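Local coordinates for L-ribose isomerase (Geodermatophilus obscurus DSM 43160, PDB 5AVP), which catalyses the reversible isomerisation of the aldose L-ribose to the ketose L-ribulose, a reaction of use in making rare sugars, at the manganese (II) ion site. Residues are numbered along the deposited sequence; one frame, centred on the assembly and turned at random.

The manganese (II) ion site. Residues 124, 126, 128, 131, 133, 135, 206, 208, 224, 251, 263. With MN (manganese (II) ion), chain B.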
# COMPACT_ATOMS: atom_id res chain seq x y z
N PRO A 124 0.42 -5.20 -27.74
CA PRO A 124 -0.00 -5.26 -29.15
C PRO A 124 -1.49 -5.40 -29.47
O PRO A 124 -2.23 -6.07 -28.74
CB PRO A 124 0.78 -6.45 -29.68
CG PRO A 124 0.83 -7.34 -28.50
CD PRO A 124 1.29 -6.35 -27.46
N HIS A 126 -4.86 -6.70 -30.52
CA HIS A 126 -5.40 -8.04 -30.58
C HIS A 126 -6.85 -8.02 -30.09
O HIS A 126 -7.30 -7.05 -29.47
CB HIS A 126 -4.61 -8.99 -29.67
CG HIS A 126 -4.87 -8.78 -28.20
ND1 HIS A 126 -4.20 -7.83 -27.45
CD2 HIS A 126 -5.75 -9.37 -27.36
CE1 HIS A 126 -4.67 -7.85 -26.21
NE2 HIS A 126 -5.61 -8.77 -26.13
N HIS A 128 -10.09 -10.97 -28.68
CA HIS A 128 -10.34 -12.33 -28.23
C HIS A 128 -11.75 -12.66 -28.65
O HIS A 128 -12.64 -11.81 -28.62
CB HIS A 128 -10.24 -12.43 -26.71
CG HIS A 128 -9.05 -11.75 -26.14
ND1 HIS A 128 -7.82 -12.36 -26.02
CD2 HIS A 128 -8.90 -10.49 -25.65
CE1 HIS A 128 -6.96 -11.51 -25.49
NE2 HIS A 128 -7.59 -10.37 -25.25
N LYS A 131 -12.93 -14.28 -24.61
CA LYS A 131 -12.59 -13.48 -23.44
C LYS A 131 -13.08 -12.03 -23.41
O LYS A 131 -12.99 -11.30 -24.40
CB LYS A 131 -11.07 -13.51 -23.22
CG LYS A 131 -10.65 -12.98 -21.88
CD LYS A 131 -9.16 -13.14 -21.63
CE LYS A 131 -8.30 -12.07 -22.29
NZ LYS A 131 -7.10 -11.75 -21.46
N GLU A 133 -12.58 -8.70 -20.93
CA GLU A 133 -11.69 -8.19 -19.89
C GLU A 133 -12.17 -6.92 -19.18
O GLU A 133 -13.00 -6.17 -19.70
CB GLU A 133 -10.31 -7.90 -20.51
CG GLU A 133 -9.87 -8.88 -21.60
CD GLU A 133 -8.55 -8.48 -22.26
OE1 GLU A 133 -8.27 -7.28 -22.40
OE2 GLU A 133 -7.78 -9.38 -22.68
N TYR A 135 -10.37 -3.66 -16.66
CA TYR A 135 -9.09 -3.09 -16.25
C TYR A 135 -9.19 -2.26 -14.98
O TYR A 135 -10.13 -1.51 -14.77
CB TYR A 135 -8.51 -2.19 -17.37
CG TYR A 135 -8.45 -2.84 -18.74
CD1 TYR A 135 -7.56 -3.89 -19.00
CD2 TYR A 135 -9.28 -2.40 -19.77
CE1 TYR A 135 -7.51 -4.48 -20.25
CE2 TYR A 135 -9.24 -3.00 -21.01
CZ TYR A 135 -8.35 -4.03 -21.25
OH TYR A 135 -8.33 -4.62 -22.50
N HIS A 206 -13.52 -7.38 -29.55
CA HIS A 206 -13.10 -6.00 -29.76
C HIS A 206 -11.59 -5.88 -29.81
O HIS A 206 -10.88 -6.44 -28.97
CB HIS A 206 -13.65 -5.12 -28.65
CG HIS A 206 -15.10 -4.81 -28.80
ND1 HIS A 206 -15.57 -3.91 -29.73
CD2 HIS A 206 -16.19 -5.30 -28.16
CE1 HIS A 206 -16.89 -3.86 -29.66
NE2 HIS A 206 -17.29 -4.69 -28.71
N HIS A 208 -8.22 -4.42 -29.07
CA HIS A 208 -7.68 -3.54 -28.06
C HIS A 208 -6.16 -3.59 -28.00
O HIS A 208 -5.52 -4.42 -28.65
CB HIS A 208 -8.28 -3.82 -26.67
CG HIS A 208 -7.95 -5.17 -26.10
ND1 HIS A 208 -8.65 -6.31 -26.42
CD2 HIS A 208 -7.05 -5.54 -25.16
CE1 HIS A 208 -8.20 -7.33 -25.70
NE2 HIS A 208 -7.22 -6.89 -24.93
N GLU A 224 -6.05 -7.20 -14.22
CA GLU A 224 -6.98 -7.61 -15.25
C GLU A 224 -7.89 -8.72 -14.72
O GLU A 224 -7.43 -9.81 -14.41
CB GLU A 224 -6.24 -8.13 -16.48
CG GLU A 224 -7.17 -8.50 -17.64
CD GLU A 224 -6.52 -9.47 -18.61
OE1 GLU A 224 -5.46 -9.10 -19.18
OE2 GLU A 224 -7.06 -10.57 -18.81
N ASP A 251 -7.40 -18.28 -28.17
CA ASP A 251 -8.32 -17.17 -27.92
C ASP A 251 -7.66 -15.80 -28.09
O ASP A 251 -8.30 -14.76 -27.89
CB ASP A 251 -8.91 -17.32 -26.51
CG ASP A 251 -10.31 -16.76 -26.39
OD1 ASP A 251 -11.13 -17.00 -27.29
OD2 ASP A 251 -10.59 -16.09 -25.37
N ARG A 263 4.02 -14.26 -28.53
CA ARG A 263 3.27 -14.47 -27.29
C ARG A 263 3.45 -15.90 -26.79
O ARG A 263 3.41 -16.13 -25.59
CB ARG A 263 1.78 -14.16 -27.46
CG ARG A 263 0.94 -14.43 -26.21
CD ARG A 263 0.68 -13.18 -25.34
NE ARG A 263 -0.63 -12.55 -25.59
CZ ARG A 263 -1.31 -11.83 -24.71
NH1 ARG A 263 -0.83 -11.63 -23.49
NH2 ARG A 263 -2.49 -11.30 -25.04
MN MN B . -6.30 -8.85 -24.02
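Three histidines and a glutamate hold the manganese ion in the metal-binding motif of a cupin-type beta-barrel, very probably the catalytic centre where the sugar is isomerised. His126, His128 and His208 all present NE2, and Glu133 brings OE2 of its carboxylate to 2.1 Å from MN. His126 and His208 both place CG between the backbone N and the carbonyl carbon (chi1 73° and 65°), which brings their rings round to the ion. The histidine side is the tightly packed one: His126 ND1 lies over one face of the His208 ring, toward its rim, and Lys131, bent at chi3 and chi4, lays CE over the centre of the His128 ring, 3.4 Å above it.

Backbone carbonyls fix the ring rotations. His126 ND1 gives its hydrogen to Pro124 O at 2.9 Å, in the ring plane and nearly along the C=O axis; His128 ND1 reaches Asp251 O at 3.1 Å from above the carbonyl plane. His208 ND1 makes a weak bond to His206 O. Asp251 works twice, since its OD2 takes the Lys131 backbone N on its syn lone pair.

Lys131 NZ makes salt bridges to Glu224 OE2 at 2.9 Å and Glu133 OE2 at 2.8 Å, meeting each from above the carboxylate plane, which would temper the negative charge at the metal.

The looser side is less settled. The four ligands surround the ion irregularly, so further ligands such as water may be unseen; substrate oxygens could bind among them. Arg263 NH2 stays 4.6 Å from MN, above the rim of the His126 ring. Glu133 OE1, at best a long metal contact, receives Tyr135 OH at 2.7 Å, nearly along the C-O axis.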